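Local coordinates for uncharacterized protein (PDB 2QDR) that is of unknown function but is a putative dioxygenase with a double-stranded beta-helix fold, at the interface of chains A and B and the interface of chains A and C. Sequence-based numbering; all coordinates share one arbitrary frame. Chains: chain A/B/C, Uncharacterized protein.

Contact 1: the interface of chains A and B. Residues chain A 127, 180, 183, 185; chain B 26-27, 51, 235, 267, 296.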
loop_
_atom_site.group_PDB
_atom_site.type_symbol
_atom_site.label_atom_id
_atom_site.label_comp_id
_atom_site.label_asym_id
_atom_site.label_seq_id
_atom_site.Cartn_x
_atom_site.Cartn_y
_atom_site.Cartn_z
ATOM N N TRP A 127 -23.797 -31.517 -8.510
ATOM C CA TRP A 127 -22.915 -30.956 -7.478
ATOM C C TRP A 127 -23.191 -31.302 -6.012
ATOM O O TRP A 127 -24.316 -31.162 -5.550
ATOM C CB TRP A 127 -22.952 -29.438 -7.594
ATOM C CG TRP A 127 -22.577 -28.964 -8.947
ATOM C CD1 TRP A 127 -21.328 -28.939 -9.483
ATOM C CD2 TRP A 127 -23.452 -28.401 -9.928
ATOM N NE1 TRP A 127 -21.368 -28.416 -10.750
ATOM C CE2 TRP A 127 -22.660 -28.071 -11.048
ATOM C CE3 TRP A 127 -24.835 -28.161 -9.979
ATOM C CZ2 TRP A 127 -23.201 -27.515 -12.208
ATOM C CZ3 TRP A 127 -25.373 -27.599 -11.130
ATOM C CH2 TRP A 127 -24.561 -27.286 -12.229
ATOM N N LEU A 180 -31.081 -16.161 -14.371
ATOM C CA LEU A 180 -30.058 -17.209 -14.423
ATOM C C LEU A 180 -28.642 -16.696 -14.049
ATOM O O LEU A 180 -27.787 -17.483 -13.666
ATOM C CB LEU A 180 -30.147 -17.880 -15.819
ATOM C CG LEU A 180 -29.769 -19.339 -16.127
ATOM C CD1 LEU A 180 -28.354 -19.645 -15.924
ATOM C CD2 LEU A 180 -30.586 -20.311 -15.272
ATOM N N PHE A 183 -27.646 -17.356 -10.415
ATOM C CA PHE A 183 -27.516 -18.767 -10.005
ATOM C C PHE A 183 -26.117 -19.171 -9.508
ATOM O O PHE A 183 -25.143 -19.133 -10.255
ATOM C CB PHE A 183 -28.002 -19.678 -11.159
ATOM C CG PHE A 183 -27.947 -21.170 -10.866
ATOM C CD1 PHE A 183 -28.542 -21.700 -9.729
ATOM C CD2 PHE A 183 -27.424 -22.054 -11.800
ATOM C CE1 PHE A 183 -28.527 -23.080 -9.477
ATOM C CE2 PHE A 183 -27.418 -23.439 -11.567
ATOM C CZ PHE A 183 -27.971 -23.949 -10.405
ATOM N N PRO A 185 -24.785 -22.350 -8.228
ATOM C CA PRO A 185 -25.105 -23.783 -8.025
ATOM C C PRO A 185 -24.502 -24.442 -6.782
ATOM O O PRO A 185 -25.208 -25.187 -6.106
ATOM C CB PRO A 185 -24.555 -24.464 -9.299
ATOM C CG PRO A 185 -23.654 -23.485 -9.926
ATOM C CD PRO A 185 -24.126 -22.126 -9.531
ATOM N N ASP B 26 -25.956 -17.490 -22.584
ATOM C CA ASP B 26 -26.283 -18.738 -21.827
ATOM C C ASP B 26 -26.568 -18.620 -20.351
ATOM O O ASP B 26 -27.604 -19.083 -19.859
ATOM C CB ASP B 26 -25.104 -19.765 -21.852
ATOM C CG ASP B 26 -25.197 -20.823 -22.926
ATOM O OD1 ASP B 26 -26.311 -21.130 -23.401
ATOM O OD2 ASP B 26 -24.129 -21.433 -23.218
ATOM N N TRP B 27 -25.591 -18.024 -19.666
ATOM C CA TRP B 27 -25.594 -17.830 -18.215
ATOM C C TRP B 27 -26.537 -16.744 -17.677
ATOM O O TRP B 27 -26.691 -16.643 -16.461
ATOM C CB TRP B 27 -24.154 -17.547 -17.713
ATOM C CG TRP B 27 -23.470 -16.330 -18.314
ATOM C CD1 TRP B 27 -22.608 -16.319 -19.371
ATOM C CD2 TRP B 27 -23.612 -14.962 -17.903
ATOM N NE1 TRP B 27 -22.185 -15.040 -19.628
ATOM C CE2 TRP B 27 -22.786 -14.187 -18.746
ATOM C CE3 TRP B 27 -24.327 -14.319 -16.882
ATOM C CZ2 TRP B 27 -22.667 -12.801 -18.614
ATOM C CZ3 TRP B 27 -24.208 -12.934 -16.754
ATOM C CH2 TRP B 27 -23.387 -12.194 -17.619
ATOM N N ARG B 51 -22.963 -27.635 -20.488
ATOM C CA ARG B 51 -22.170 -27.739 -19.258
ATOM C C ARG B 51 -21.040 -28.780 -19.299
ATOM O O ARG B 51 -20.662 -29.326 -18.256
ATOM C CB ARG B 51 -23.104 -28.042 -18.092
ATOM C CG ARG B 51 -24.275 -27.108 -18.020
ATOM C CD ARG B 51 -25.051 -27.344 -16.783
ATOM N NE ARG B 51 -26.142 -26.390 -16.648
ATOM C CZ ARG B 51 -27.018 -26.388 -15.647
ATOM N NH1 ARG B 51 -26.962 -27.301 -14.669
ATOM N NH2 ARG B 51 -27.975 -25.469 -15.628
ATOM N N ILE B 235 -16.399 -24.595 -10.840
ATOM C CA ILE B 235 -17.702 -24.464 -11.453
ATOM C C ILE B 235 -17.615 -23.083 -12.108
ATOM O O ILE B 235 -17.420 -22.065 -11.420
ATOM C CB ILE B 235 -18.848 -24.566 -10.465
ATOM C CG1 ILE B 235 -18.877 -25.965 -9.849
ATOM C CG2 ILE B 235 -20.176 -24.276 -11.182
ATOM C CD1 ILE B 235 -19.813 -26.116 -8.670
ATOM N N PHE B 267 -21.636 -23.108 -16.842
ATOM C CA PHE B 267 -21.801 -24.093 -15.746
ATOM C C PHE B 267 -21.027 -25.411 -15.913
ATOM O O PHE B 267 -21.444 -26.441 -15.403
ATOM C CB PHE B 267 -23.295 -24.338 -15.450
ATOM C CG PHE B 267 -24.049 -23.070 -15.237
ATOM C CD1 PHE B 267 -23.891 -22.350 -14.057
ATOM C CD2 PHE B 267 -24.883 -22.577 -16.215
ATOM C CE1 PHE B 267 -24.557 -21.155 -13.859
ATOM C CE2 PHE B 267 -25.554 -21.401 -16.023
ATOM C CZ PHE B 267 -25.392 -20.677 -14.836
ATOM N N LEU B 296 -16.371 -20.600 -8.776
ATOM C CA LEU B 296 -16.598 -21.354 -7.558
ATOM C C LEU B 296 -15.708 -22.580 -7.398
ATOM O O LEU B 296 -15.865 -23.546 -8.142
ATOM C CB LEU B 296 -18.072 -21.780 -7.583
ATOM C CG LEU B 296 -19.112 -20.662 -7.804
ATOM C CD1 LEU B 296 -20.465 -21.222 -8.174
ATOM C CD2 LEU B 296 -19.203 -19.763 -6.573
#

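Contact 2: the interface of chains A and C. Residues chain A 194, 206, 223, 225, 280; chain C 225-227.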
loop_
_atom_site.group_PDB
_atom_site.type_symbol
_atom_site.label_atom_id
_atom_site.label_comp_id
_atom_site.label_asym_id
_atom_site.label_seq_id
_atom_site.Cartn_x
_atom_site.Cartn_y
_atom_site.Cartn_z
ATOM N N TRP A 194 -10.509 -16.224 3.825
ATOM C CA TRP A 194 -11.003 -15.116 4.653
ATOM C C TRP A 194 -10.479 -13.784 4.144
ATOM O O TRP A 194 -9.324 -13.682 3.737
ATOM C CB TRP A 194 -10.619 -15.250 6.129
ATOM C CG TRP A 194 -11.331 -16.339 6.836
ATOM C CD1 TRP A 194 -10.820 -17.529 7.222
ATOM C CD2 TRP A 194 -12.711 -16.341 7.225
ATOM N NE1 TRP A 194 -11.783 -18.267 7.851
ATOM C CE2 TRP A 194 -12.957 -17.569 7.865
ATOM C CE3 TRP A 194 -13.762 -15.423 7.096
ATOM C CZ2 TRP A 194 -14.218 -17.919 8.357
ATOM C CZ3 TRP A 194 -15.025 -15.774 7.574
ATOM C CH2 TRP A 194 -15.238 -17.004 8.202
ATOM N N ASN A 206 -13.163 -11.365 10.422
ATOM C CA ASN A 206 -13.012 -11.596 9.003
ATOM C C ASN A 206 -14.345 -12.008 8.433
ATOM O O ASN A 206 -15.208 -12.515 9.153
ATOM C CB ASN A 206 -11.930 -12.635 8.745
ATOM C CG ASN A 206 -10.532 -12.090 8.973
ATOM O OD1 ASN A 206 -9.729 -12.701 9.663
ATOM N ND2 ASN A 206 -10.247 -10.919 8.417
ATOM N N ALA A 223 -16.289 -14.495 10.866
ATOM C CA ALA A 223 -15.398 -15.170 11.789
ATOM C C ALA A 223 -14.976 -14.117 12.782
ATOM O O ALA A 223 -14.314 -13.145 12.390
ATOM C CB ALA A 223 -14.193 -15.741 11.088
ATOM N N LEU A 225 -12.755 -13.200 15.902
ATOM C CA LEU A 225 -11.565 -13.691 16.572
ATOM C C LEU A 225 -11.765 -13.681 18.076
ATOM O O LEU A 225 -12.678 -13.012 18.564
ATOM C CB LEU A 225 -10.354 -12.817 16.227
ATOM C CG LEU A 225 -9.941 -12.773 14.752
ATOM C CD1 LEU A 225 -8.775 -11.813 14.512
ATOM C CD2 LEU A 225 -9.580 -14.145 14.291
ATOM N N LEU A 280 -17.904 -18.647 14.586
ATOM C CA LEU A 280 -18.264 -18.615 13.173
ATOM C C LEU A 280 -19.769 -18.404 13.114
ATOM O O LEU A 280 -20.512 -19.089 13.821
ATOM C CB LEU A 280 -17.893 -19.903 12.451
ATOM C CG LEU A 280 -18.186 -20.007 10.948
ATOM C CD1 LEU A 280 -17.529 -18.899 10.162
ATOM C CD2 LEU A 280 -17.743 -21.378 10.423
ATOM N N LEU C 225 -8.282 -19.062 12.354
ATOM C CA LEU C 225 -9.640 -18.828 11.905
ATOM C C LEU C 225 -10.301 -20.141 11.539
ATOM O O LEU C 225 -9.599 -21.129 11.336
ATOM C CB LEU C 225 -9.616 -17.949 10.662
ATOM C CG LEU C 225 -9.157 -16.498 10.829
ATOM C CD1 LEU C 225 -8.737 -15.845 9.513
ATOM C CD2 LEU C 225 -10.263 -15.696 11.467
ATOM N N PRO C 226 -11.649 -20.182 11.480
ATOM C CA PRO C 226 -12.342 -21.408 11.045
ATOM C C PRO C 226 -11.945 -21.845 9.623
ATOM O O PRO C 226 -11.228 -21.126 8.945
ATOM C CB PRO C 226 -13.826 -21.004 11.084
ATOM C CG PRO C 226 -13.891 -19.866 12.029
ATOM C CD PRO C 226 -12.603 -19.134 11.896
ATOM N N HIS C 227 -12.406 -23.017 9.187
ATOM C CA HIS C 227 -12.102 -23.581 7.849
ATOM C C HIS C 227 -10.613 -23.509 7.448
ATOM O O HIS C 227 -10.281 -23.229 6.294
ATOM C CB HIS C 227 -12.933 -22.914 6.753
ATOM C CG HIS C 227 -14.404 -22.925 7.005
ATOM N ND1 HIS C 227 -15.230 -21.896 6.610
ATOM C CD2 HIS C 227 -15.189 -23.802 7.669
ATOM C CE1 HIS C 227 -16.473 -22.177 6.953
ATOM N NE2 HIS C 227 -16.475 -23.323 7.606
#

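Contact 3: the interface of chains A and B. Residues chain A 184-187, 210; chain B 235, 293, 296.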
loop_
_atom_site.group_PDB
_atom_site.type_symbol
_atom_site.label_atom_id
_atom_site.label_comp_id
_atom_site.label_asym_id
_atom_site.label_seq_id
_atom_site.Cartn_x
_atom_site.Cartn_y
_atom_site.Cartn_z
ATOM N N ILE A 184 -26.049 -19.529 -8.225
ATOM C CA ILE A 184 -24.837 -19.977 -7.552
ATOM C C ILE A 184 -25.142 -21.446 -7.287
ATOM O O ILE A 184 -25.750 -21.759 -6.267
ATOM C CB ILE A 184 -24.549 -19.175 -6.260
ATOM C CG1 ILE A 184 -24.423 -17.676 -6.583
ATOM C CG2 ILE A 184 -23.265 -19.705 -5.543
ATOM C CD1 ILE A 184 -24.238 -16.773 -5.380
ATOM N N PRO A 185 -24.785 -22.350 -8.228
ATOM C CA PRO A 185 -25.105 -23.783 -8.025
ATOM C C PRO A 185 -24.502 -24.442 -6.782
ATOM O O PRO A 185 -25.208 -25.187 -6.106
ATOM C CB PRO A 185 -24.555 -24.464 -9.299
ATOM C CG PRO A 185 -23.654 -23.485 -9.926
ATOM C CD PRO A 185 -24.126 -22.126 -9.531
ATOM N N ALA A 186 -23.237 -24.165 -6.486
ATOM C CA ALA A 186 -22.581 -24.763 -5.328
ATOM C C ALA A 186 -21.329 -23.995 -4.955
ATOM O O ALA A 186 -20.427 -23.878 -5.776
ATOM C CB ALA A 186 -22.230 -26.221 -5.614
ATOM N N LEU A 187 -21.285 -23.489 -3.723
ATOM C CA LEU A 187 -20.158 -22.721 -3.214
ATOM C C LEU A 187 -19.721 -23.320 -1.879
ATOM O O LEU A 187 -20.420 -23.185 -0.885
ATOM C CB LEU A 187 -20.563 -21.252 -3.091
ATOM C CG LEU A 187 -19.535 -20.156 -2.802
ATOM C CD1 LEU A 187 -20.213 -18.786 -2.894
ATOM C CD2 LEU A 187 -18.852 -20.302 -1.450
ATOM N N LEU A 210 -20.680 -14.829 0.388
ATOM C CA LEU A 210 -21.285 -15.930 -0.348
ATOM C C LEU A 210 -22.153 -15.404 -1.501
ATOM O O LEU A 210 -22.253 -16.054 -2.554
ATOM C CB LEU A 210 -22.116 -16.784 0.587
ATOM C CG LEU A 210 -21.410 -17.377 1.806
ATOM C CD1 LEU A 210 -22.431 -18.169 2.641
ATOM C CD2 LEU A 210 -20.212 -18.242 1.422
ATOM N N ILE B 235 -16.399 -24.595 -10.840
ATOM C CA ILE B 235 -17.702 -24.464 -11.453
ATOM C C ILE B 235 -17.615 -23.083 -12.108
ATOM O O ILE B 235 -17.420 -22.065 -11.420
ATOM C CB ILE B 235 -18.848 -24.566 -10.465
ATOM C CG1 ILE B 235 -18.877 -25.965 -9.849
ATOM C CG2 ILE B 235 -20.176 -24.276 -11.182
ATOM C CD1 ILE B 235 -19.813 -26.116 -8.670
ATOM N N ALA B 293 -18.965 -14.916 -6.235
ATOM C CA ALA B 293 -19.556 -16.190 -6.660
ATOM C C ALA B 293 -19.603 -16.418 -8.189
ATOM O O ALA B 293 -20.513 -17.097 -8.688
ATOM C CB ALA B 293 -20.953 -16.354 -6.023
ATOM N N LEU B 296 -16.371 -20.600 -8.776
ATOM C CA LEU B 296 -16.598 -21.354 -7.558
ATOM C C LEU B 296 -15.708 -22.580 -7.398
ATOM O O LEU B 296 -15.865 -23.546 -8.142
ATOM C CB LEU B 296 -18.072 -21.780 -7.583
ATOM C CG LEU B 296 -19.112 -20.662 -7.804
ATOM C CD1 LEU B 296 -20.465 -21.222 -8.174
ATOM C CD2 LEU B 296 -19.203 -19.763 -6.573
#

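Contact 1: the interface of chains A and B
A:Phe183 projects with CG anti to its backbone N (chi1 -179°), while B:Phe267 has CG anti to its carbonyl carbon (chi1 -51°), and these torsions bring the two rings together edge-to-face. The site is a mainly apolar, aromatic-rich patch of the A-B interface, which is not an exact two-fold and joins chains of the deposited assembly. The ring centroids lie 5.5 Å apart and the planes are inclined at 58°. The edge of A:Phe183 leads: its CD2 stands above the plane of B:Phe267 at the CE1 rim, 3.6 Å from CE1. A:Leu180 approaches the same phenyl ring differently, its CD1 methyl standing at the rim beside CE2 and CZ. Next to this, the backbone carbonyl oxygens of A:Leu180 and B:Trp27 are modelled close together; both can only accept, so the local placement is doubtful.

The second cluster is built on the indole of A:Trp127. B:Ile235 CD1 stands above the plane at the CD1–NE1 rim, 3.3 Å from indole CD1, with CG1 alongside that rim and outside the ring. A:Pro185 CB lies on the same side of the plane, and its CG touches B:Ile235 CG2 at 3.8 Å. At the far end of the indole, the extended B:Arg51 crosses the six-membered ring's outer edge, guanidinium NH1 lying 3.4 Å from CH2. The backbone oxygen O of B:Phe267 lies at the indole edge, in the ring plane, 3.8 Å from CZ2 of A:Trp127.

Contact 2: the interface of chains A and C
C:Leu225 comes in above the indole plane of A:Trp194 but beside its CD1–NE1 rim, at a two-fold symmetric interface between copies of this double-stranded beta-helix (cupin-type) protein. The interface belongs to the deposited assembly; the structure alone does not show its biological standing. The leucine CD1 is 3.5 Å from indole CD1. On the same side of the plane, toward the six-membered ring, A:Ala223 places its CB, which also touches C:Pro226 CD at 3.8 Å. The C:Leu225 side chain crosses A:Asn206 at roughly a right angle, and both methyls face the amide oxygen OD1, the nearer, CD1, at 3.3 Å. Its other branch, CD2, turns to CD2 of A:Leu225, the same residue of the opposite copy, as expected near the two-fold axis.

A:Trp194 has CG anti to its carbonyl carbon (chi1 -70°), which directs the indole N-H at chain C. NE1 donates to the backbone O of C:Pro226 over 3.1 Å in a nearly straight bond, 175° at the hydrogen. The oxygen lies in the indole plane, whereas the donor stands 44° out of the carbonyl plane. Beyond the proline, A:Leu280 points its CD2 methyl at the imidazole of C:His227, 3.8 Å from CE1; the two side chains cross nearly perpendicularly.

Contact 3: the interface of chains A and B
An apolar interface between two copies of one protein brings A:Ile184, A:Ala186 and A:Leu187 against B:Ala293 and B:Leu296. It lacks exact two-fold symmetry and joins neighbouring chains in the deposited assembly of eight; the structure alone does not show whether that assembly forms in solution.

B:Leu296 lies across the side chains of strand 184-188. Its CB and CD1 both stand 3.6 Å from the backbone oxygen O of A:Ala186, an approach of carbon to a carbonyl rather than a polar bond. CD2 instead packs on A:Leu187, 3.8 Å from its CG, and the two leucine side chains cross at about a right angle. A:Leu187 reaches this methyl because its CG lies anti to the backbone N (chi1 -170°), and its CD1 also extends to the methyl of B:Ala293, at 4.0 Å.

That alanine methyl is bordered from several directions. A:Ile184 directs its terminal CD1 at B:Ala293 CB from 3.4 Å, and at the margin strand 205-212 contributes at most the nearby backbone O of A:Leu210. On the far side of B:Leu296 from B:Ala293, B:Ile235 brings CD1 beside A:Ala186, 3.9 Å from CB.

In the fold, strand 184-188 of one double-stranded beta-helix subunit packs against strands 233-236 and 296-298 of the next and the loop bearing B:Ala293, near that subunit's carboxyl terminus.

Contacts 1 and 3 are neighbouring parts of the same A-B interface, with C-alpha centres about 8 Å apart. They share A:Pro185, B:Ile235 and B:Leu296, so strand 184-188 of chain A and strands 233-236 and 296-298 of chain B take part in both. Contact 2 belongs to the separate A-C interface, its C-alpha centre about 27 Å from that of contact 1 and 19 Å from that of contact 3. Strand 205-212 gives A:Asn206 to contact 2 and only borders contact 3 through the backbone O of A:Leu210. Chain A thus meets two partners through distinct surfaces, one two-fold symmetric and one not, which is consistent with the deposited assembly of eight copies.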